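Local atomic coordinates of glutamine cyclotransferase (Zymomonas mobilis, PDB entry 3NOL), a protein that catalyses the cyclisation of N-terminal glutamine to pyroglutamate, as a glutaminyl cyclase of beta-propeller fold carrying a bound calcium ion. Residues A[140-148]-A[170-179]; A[186-194]-A[223-231]. All coordinates share one frame; numbering follows the deposited sequence.

In the fold
Following the chain from the N terminus, contact 1 comes first: the bend between strands 139-141 and 147-151 meets 170-179, closing a loop that contains strand 158-166 and tying one propeller blade to the start of the next. Contact 2 opens only after contact 1 has closed, so the two are in series, neither nested nor crossed. Its loop runs from the end of strand 183-188 and the turn after it, through strand 204-209, to strand 227-233 of the blade that follows. The contacts touch directly: Glu-173 O probably accepts from Trp-189 N, and Glu-176 OE1 from Ile-230 N on strand 227-233. Both supply ligands to one calcium ion, which Phe-48 also binds.

Contact 1 (A[140-148]-A[170-179]); sequences IMSDGTPVL and ELPELNELEW. With CA (calcium ion), chain B; SO4 (sulfate ion), chain D.
Ser-142 OG is gripped twice: it donates to the backbone O of Asn-175 at 2.7 Å and accepts from the backbone N of Gly-131. With chi1 at 60° the oxygen sits between the backbone N and the carbonyl carbon, and from there it approaches the Asn-175 carbonyl tilted 28° from its plane. Farther along, Glu-173 N donates to Gly-144 O (2.8 Å) from above the carbonyl plane, and Gly-144 N returns a weak bond to Leu-174 O. The bend holding Gly-144 is braced by an Asx turn, Thr-145 N to Asp-143 OD1; Thr-145 OG1 donates to the same oxygen. Pro-146 CA makes a CA-H...O contact of 3.2 Å with Leu-171 O, a buried oxygen that has no hydrogen-bond partner.

The rest of the contact is apolar. Leu-148 CD2 touches Leu-174 CD1 (4.0 Å) and Leu-177 CD1, the latter pair sliding past each other in opposite directions. Ile-140 CD1 packs against Trp-179 CE3 at 3.7 Å, while NE1 of the indole donates to O3 of a sulfate (3.0 Å), probably from the crystallisation liquor and also held by Lys-234. Alanine in place of Trp-179 would probably leave Ile-140 CD1 without its indole neighbour and open a gap there. Leu-177 packs its side chain on Ile-140, Ser-142 and Leu-148, while its O, with both Glu-176 carboxylate oxygens and Glu-178 OE2, binds calcium, which probably offsets the carboxylate charges.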
# COMPACT_ATOMS: atom_id res chain seq x y z
N ILE A 140 -4.79 -5.34 8.39
CA ILE A 140 -4.76 -6.43 7.44
C ILE A 140 -3.40 -6.36 6.76
O ILE A 140 -3.03 -5.31 6.22
CB ILE A 140 -5.87 -6.29 6.38
CG1 ILE A 140 -7.26 -6.19 7.04
CG2 ILE A 140 -5.77 -7.46 5.38
CD1 ILE A 140 -8.29 -5.67 6.06
N MET A 141 -2.65 -7.46 6.85
CA MET A 141 -1.29 -7.49 6.34
C MET A 141 -1.07 -8.59 5.29
O MET A 141 -1.55 -9.73 5.45
CB MET A 141 -0.28 -7.63 7.49
CG MET A 141 -0.18 -8.97 8.16
SD MET A 141 1.08 -8.94 9.48
CE MET A 141 2.63 -8.92 8.59
N SER A 142 -0.36 -8.23 4.22
CA SER A 142 0.13 -9.18 3.22
C SER A 142 1.63 -9.43 3.47
O SER A 142 2.27 -8.72 4.27
CB SER A 142 -0.05 -8.60 1.80
OG SER A 142 0.67 -7.38 1.66
N ASP A 143 2.18 -10.41 2.75
CA ASP A 143 3.57 -10.81 2.95
C ASP A 143 4.21 -11.43 1.70
O ASP A 143 5.21 -12.14 1.81
CB ASP A 143 3.68 -11.79 4.15
CG ASP A 143 2.95 -13.11 3.92
OD1 ASP A 143 2.43 -13.34 2.80
OD2 ASP A 143 2.91 -13.94 4.86
N GLY A 144 3.63 -11.21 0.53
CA GLY A 144 4.24 -11.70 -0.72
C GLY A 144 3.78 -13.12 -1.03
O GLY A 144 4.11 -13.66 -2.09
N THR A 145 3.06 -13.72 -0.08
CA THR A 145 2.41 -15.02 -0.31
C THR A 145 0.92 -14.83 -0.62
O THR A 145 0.43 -13.71 -0.63
CB THR A 145 2.58 -15.96 0.91
OG1 THR A 145 1.64 -15.60 1.93
CG2 THR A 145 4.03 -15.91 1.47
N PRO A 146 0.18 -15.93 -0.88
CA PRO A 146 -1.30 -15.79 -1.00
C PRO A 146 -2.04 -15.48 0.31
O PRO A 146 -3.26 -15.25 0.29
CB PRO A 146 -1.75 -17.17 -1.52
CG PRO A 146 -0.53 -17.75 -2.15
CD PRO A 146 0.60 -17.30 -1.21
N VAL A 147 -1.32 -15.51 1.42
CA VAL A 147 -1.98 -15.49 2.74
C VAL A 147 -2.08 -14.06 3.27
O VAL A 147 -1.05 -13.35 3.35
CB VAL A 147 -1.24 -16.37 3.75
CG1 VAL A 147 -1.94 -16.29 5.13
CG2 VAL A 147 -1.17 -17.82 3.27
N LEU A 148 -3.30 -13.64 3.62
CA LEU A 148 -3.53 -12.37 4.33
C LEU A 148 -3.88 -12.65 5.80
O LEU A 148 -4.61 -13.60 6.10
CB LEU A 148 -4.67 -11.57 3.69
CG LEU A 148 -4.51 -11.07 2.25
CD1 LEU A 148 -5.79 -10.35 1.77
CD2 LEU A 148 -3.29 -10.13 2.18
N GLU A 170 -4.37 -20.39 -5.84
CA GLU A 170 -3.62 -19.46 -4.98
C GLU A 170 -2.97 -18.33 -5.79
O GLU A 170 -2.38 -18.58 -6.85
CB GLU A 170 -2.52 -20.24 -4.23
CG GLU A 170 -3.01 -21.03 -2.99
CD GLU A 170 -2.29 -22.36 -2.78
OE1 GLU A 170 -1.10 -22.48 -3.16
OE2 GLU A 170 -2.92 -23.31 -2.22
N LEU A 171 -3.04 -17.10 -5.28
CA LEU A 171 -2.44 -15.95 -5.94
C LEU A 171 -1.35 -15.37 -5.04
O LEU A 171 -1.65 -14.70 -4.02
CB LEU A 171 -3.51 -14.87 -6.24
CG LEU A 171 -2.99 -13.59 -6.92
CD1 LEU A 171 -2.34 -13.83 -8.31
CD2 LEU A 171 -4.11 -12.53 -7.01
N PRO A 172 -0.08 -15.67 -5.36
CA PRO A 172 1.00 -15.14 -4.55
C PRO A 172 1.44 -13.72 -4.97
O PRO A 172 0.89 -13.15 -5.95
CB PRO A 172 2.13 -16.13 -4.83
CG PRO A 172 1.94 -16.42 -6.32
CD PRO A 172 0.42 -16.54 -6.45
N GLU A 173 2.43 -13.19 -4.24
CA GLU A 173 3.08 -11.91 -4.51
C GLU A 173 2.22 -10.69 -4.15
O GLU A 173 2.46 -9.59 -4.63
CB GLU A 173 3.62 -11.79 -5.95
CG GLU A 173 4.45 -13.01 -6.39
CD GLU A 173 5.59 -13.32 -5.43
OE1 GLU A 173 6.23 -12.38 -4.93
OE2 GLU A 173 5.84 -14.52 -5.16
N LEU A 174 1.23 -10.91 -3.28
CA LEU A 174 0.43 -9.78 -2.76
C LEU A 174 1.32 -8.78 -2.00
O LEU A 174 2.06 -9.16 -1.08
CB LEU A 174 -0.69 -10.30 -1.84
CG LEU A 174 -1.60 -11.39 -2.45
CD1 LEU A 174 -2.64 -11.77 -1.37
CD2 LEU A 174 -2.24 -10.94 -3.78
N ASN A 175 1.23 -7.51 -2.38
CA ASN A 175 2.15 -6.49 -1.84
C ASN A 175 1.34 -5.34 -1.21
O ASN A 175 0.53 -5.62 -0.32
CB ASN A 175 3.10 -6.01 -2.94
CG ASN A 175 4.43 -5.49 -2.39
OD1 ASN A 175 4.59 -5.28 -1.17
ND2 ASN A 175 5.40 -5.28 -3.28
N GLU A 176 1.54 -4.08 -1.65
CA GLU A 176 0.82 -2.94 -1.00
C GLU A 176 -0.70 -3.17 -1.01
O GLU A 176 -1.26 -3.67 -2.00
CB GLU A 176 1.21 -1.57 -1.60
CG GLU A 176 1.48 -0.49 -0.56
CD GLU A 176 0.20 0.20 -0.04
OE1 GLU A 176 -0.72 0.48 -0.85
OE2 GLU A 176 0.15 0.51 1.18
N LEU A 177 -1.35 -2.84 0.10
CA LEU A 177 -2.79 -3.09 0.26
C LEU A 177 -3.54 -1.79 0.49
O LEU A 177 -2.95 -0.82 0.99
CB LEU A 177 -3.06 -3.96 1.49
CG LEU A 177 -2.42 -5.35 1.56
CD1 LEU A 177 -2.92 -6.07 2.81
CD2 LEU A 177 -2.78 -6.11 0.28
N GLU A 178 -4.83 -1.81 0.16
CA GLU A 178 -5.73 -0.74 0.59
C GLU A 178 -7.17 -1.25 0.74
O GLU A 178 -7.68 -1.88 -0.18
CB GLU A 178 -5.70 0.44 -0.40
CG GLU A 178 -6.40 1.67 0.19
CD GLU A 178 -5.62 2.29 1.35
OE1 GLU A 178 -6.25 3.01 2.15
OE2 GLU A 178 -4.37 2.08 1.47
N TRP A 179 -7.79 -0.98 1.89
CA TRP A 179 -9.23 -1.25 2.07
C TRP A 179 -10.01 -0.18 1.32
O TRP A 179 -9.87 1.02 1.60
CB TRP A 179 -9.56 -1.17 3.55
CG TRP A 179 -10.96 -1.52 3.87
CD1 TRP A 179 -11.99 -0.65 4.10
CD2 TRP A 179 -11.49 -2.83 4.04
NE1 TRP A 179 -13.15 -1.35 4.39
CE2 TRP A 179 -12.87 -2.69 4.36
CE3 TRP A 179 -10.95 -4.12 3.94
CZ2 TRP A 179 -13.71 -3.79 4.60
CZ3 TRP A 179 -11.80 -5.22 4.18
CH2 TRP A 179 -13.16 -5.05 4.49
CA CA B . -2.20 1.44 0.97
S SO4 D . -16.04 0.62 4.42
O1 SO4 D . -16.98 1.70 4.71
O2 SO4 D . -15.27 0.93 3.22
O3 SO4 D . -15.16 0.46 5.57
O4 SO4 D . -16.77 -0.63 4.18
O HOH W 1 -2.11 1.28 3.36

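Contact 2 (A[186-194]-A[223-231]); sequences ANVWQTNKI and PIDVLNGIA. With CA (calcium ion), chain B.
Asn-187 and Gly-229 join two neighbouring blades of the beta-propeller, where strand 186-188 faces the innermost strand of the next blade, 227-231. The two run almost exactly antiparallel, but their axes lie 7.0 Å apart, and side chains and waters, not paired main chains, bridge them.

The direct hydrogen bond runs from Gly-229 N to Asn-187 OD1, 2.9 Å long and straight at 179°, although the donor stands 45° out of the amide's carbonyl plane. The other end of that amide is also held: ND2 donates to a water that in turn donates to Gly-229 O, so both polar atoms of the side chain reach the same glycine and its rotation is fixed. Asn-187 has CG anti to its carbonyl carbon (chi1 -71°), which turns the amide toward strand 227-231. Asn-228 OD1 packs on Asn-187 CB while accepting from Glu-176 N, and its ND2 donates to Thr-45 O.

Other waters continue the bridge. One takes a bond from Leu-227 N and gives one to Asn-192 OD1, whose ND2 partner is Asn-211; another links Trp-189 NE1 to Asp-225 OD1. Ile-230 O binds the calcium ion at 2.4 Å.

Van der Waals contacts make up the rest. Leu-227 CG lies 3.6 Å from Asn-187 ND2, the two side chains crossing at about a right angle, and its CD2 rests on the backbone of Asn-192. Ile-194 and Ile-230 meet tip to tip, CG2 to CD1 at 3.7 Å. In the turn after strand 186-188, Val-226 CG2 touches Trp-189 NE1 at 3.6 Å, and Gln-190 NE2 stands 3.1 Å above the plane of the Trp-189 ring, over its centre.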
# COMPACT_ATOMS: atom_id res chain seq x y z
N ALA A 186 -5.17 -5.09 -3.67
CA ALA A 186 -3.76 -5.44 -3.45
C ALA A 186 -2.95 -5.32 -4.72
O ALA A 186 -3.39 -5.80 -5.78
CB ALA A 186 -3.63 -6.87 -2.94
N ASN A 187 -1.79 -4.68 -4.64
CA ASN A 187 -0.83 -4.83 -5.73
C ASN A 187 -0.40 -6.29 -5.79
O ASN A 187 -0.29 -6.95 -4.76
CB ASN A 187 0.41 -3.95 -5.52
CG ASN A 187 0.11 -2.47 -5.71
OD1 ASN A 187 -0.01 -1.74 -4.73
ND2 ASN A 187 0.01 -2.03 -6.96
N VAL A 188 -0.17 -6.78 -7.01
CA VAL A 188 0.45 -8.06 -7.23
C VAL A 188 1.84 -7.77 -7.80
O VAL A 188 1.99 -7.27 -8.93
CB VAL A 188 -0.36 -8.95 -8.18
CG1 VAL A 188 0.34 -10.31 -8.34
CG2 VAL A 188 -1.83 -9.07 -7.69
N TRP A 189 2.84 -8.03 -6.97
CA TRP A 189 4.22 -7.66 -7.25
C TRP A 189 4.66 -8.25 -8.57
O TRP A 189 4.35 -9.41 -8.88
CB TRP A 189 5.14 -8.14 -6.13
CG TRP A 189 6.49 -7.48 -6.06
CD1 TRP A 189 6.78 -6.14 -6.22
CD2 TRP A 189 7.74 -8.12 -5.76
NE1 TRP A 189 8.14 -5.93 -6.07
CE2 TRP A 189 8.74 -7.12 -5.74
CE3 TRP A 189 8.10 -9.45 -5.46
CZ2 TRP A 189 10.10 -7.42 -5.49
CZ3 TRP A 189 9.45 -9.75 -5.20
CH2 TRP A 189 10.42 -8.74 -5.22
N GLN A 190 5.34 -7.42 -9.36
CA GLN A 190 5.86 -7.80 -10.69
C GLN A 190 4.80 -7.69 -11.79
O GLN A 190 5.06 -8.02 -12.95
CB GLN A 190 6.46 -9.22 -10.71
CG GLN A 190 7.63 -9.45 -9.78
CD GLN A 190 8.69 -8.38 -9.93
OE1 GLN A 190 9.28 -8.21 -11.01
NE2 GLN A 190 8.94 -7.65 -8.85
N THR A 191 3.59 -7.25 -11.42
CA THR A 191 2.56 -6.98 -12.43
C THR A 191 2.10 -5.53 -12.37
O THR A 191 2.40 -4.82 -11.40
CB THR A 191 1.32 -7.91 -12.27
OG1 THR A 191 0.41 -7.35 -11.31
CG2 THR A 191 1.73 -9.35 -11.88
N ASN A 192 1.37 -5.13 -13.41
CA ASN A 192 0.69 -3.83 -13.47
C ASN A 192 -0.78 -3.94 -13.12
O ASN A 192 -1.62 -3.15 -13.59
CB ASN A 192 0.88 -3.22 -14.86
CG ASN A 192 2.30 -2.82 -15.09
OD1 ASN A 192 2.87 -2.08 -14.29
ND2 ASN A 192 2.90 -3.34 -16.15
N LYS A 193 -1.10 -4.93 -12.29
CA LYS A 193 -2.49 -5.19 -11.96
C LYS A 193 -2.74 -5.07 -10.48
O LYS A 193 -1.87 -5.35 -9.68
CB LYS A 193 -2.92 -6.55 -12.48
CG LYS A 193 -3.13 -6.47 -13.98
CD LYS A 193 -3.08 -7.80 -14.59
CE LYS A 193 -3.05 -7.66 -16.09
NZ LYS A 193 -2.92 -9.03 -16.61
N ILE A 194 -3.96 -4.67 -10.15
CA ILE A 194 -4.40 -4.60 -8.77
C ILE A 194 -5.61 -5.48 -8.65
O ILE A 194 -6.55 -5.35 -9.43
CB ILE A 194 -4.73 -3.14 -8.36
CG1 ILE A 194 -3.44 -2.28 -8.34
CG2 ILE A 194 -5.50 -3.12 -7.02
CD1 ILE A 194 -3.73 -0.79 -8.26
N PRO A 223 16.88 4.81 -13.13
CA PRO A 223 16.01 3.65 -13.27
C PRO A 223 14.56 3.92 -12.87
O PRO A 223 14.27 4.95 -12.25
CB PRO A 223 16.62 2.65 -12.29
CG PRO A 223 17.19 3.47 -11.24
CD PRO A 223 17.71 4.72 -11.91
N ILE A 224 13.68 2.99 -13.21
CA ILE A 224 12.30 3.00 -12.72
C ILE A 224 11.94 1.57 -12.29
O ILE A 224 12.52 0.60 -12.79
CB ILE A 224 11.31 3.56 -13.76
CG1 ILE A 224 9.95 3.90 -13.10
CG2 ILE A 224 11.14 2.59 -14.94
CD1 ILE A 224 9.06 4.78 -13.96
N ASP A 225 11.01 1.44 -11.35
CA ASP A 225 10.72 0.15 -10.71
C ASP A 225 9.18 -0.10 -10.82
O ASP A 225 8.48 0.51 -11.68
CB ASP A 225 11.28 0.18 -9.27
CG ASP A 225 11.54 -1.20 -8.66
OD1 ASP A 225 10.62 -1.99 -8.48
OD2 ASP A 225 12.70 -1.47 -8.28
N VAL A 226 8.65 -0.99 -9.99
CA VAL A 226 7.32 -1.57 -10.24
C VAL A 226 6.15 -0.79 -9.66
O VAL A 226 6.30 -0.04 -8.69
CB VAL A 226 7.21 -3.06 -9.76
CG1 VAL A 226 8.22 -3.93 -10.46
CG2 VAL A 226 7.37 -3.17 -8.27
N LEU A 227 4.99 -0.99 -10.27
CA LEU A 227 3.72 -0.53 -9.69
C LEU A 227 3.60 -1.04 -8.25
O LEU A 227 3.80 -2.21 -7.98
CB LEU A 227 2.54 -1.05 -10.54
CG LEU A 227 1.15 -0.64 -10.04
CD1 LEU A 227 0.92 0.86 -10.36
CD2 LEU A 227 0.05 -1.48 -10.66
N ASN A 228 3.29 -0.14 -7.31
CA ASN A 228 3.17 -0.51 -5.89
C ASN A 228 2.77 0.70 -5.09
O ASN A 228 3.50 1.71 -5.07
CB ASN A 228 4.47 -1.09 -5.29
CG ASN A 228 4.22 -1.79 -3.94
OD1 ASN A 228 3.41 -2.74 -3.86
ND2 ASN A 228 4.87 -1.28 -2.87
N GLY A 229 1.60 0.62 -4.46
CA GLY A 229 1.11 1.69 -3.62
C GLY A 229 -0.26 2.13 -4.09
O GLY A 229 -0.43 2.58 -5.24
N ILE A 230 -1.22 1.97 -3.18
CA ILE A 230 -2.62 2.27 -3.41
C ILE A 230 -3.11 3.02 -2.20
O ILE A 230 -2.93 2.52 -1.09
CB ILE A 230 -3.47 0.99 -3.45
CG1 ILE A 230 -2.89 -0.04 -4.43
CG2 ILE A 230 -4.92 1.36 -3.82
CD1 ILE A 230 -3.54 -1.42 -4.32
N ALA A 231 -3.76 4.18 -2.42
CA ALA A 231 -4.36 4.93 -1.29
C ALA A 231 -5.78 5.34 -1.65
O ALA A 231 -6.11 5.47 -2.83
CB ALA A 231 -3.54 6.16 -0.97
CA CA B . -2.20 1.44 0.97
O HOH W 2 -0.19 0.83 -7.34
O HOH W 3 10.25 -3.90 -6.42
O HOH W 4 4.27 -4.66 -9.22
O HOH W 5 5.17 -2.53 -12.69
O HOH W 1 -2.11 1.28 3.36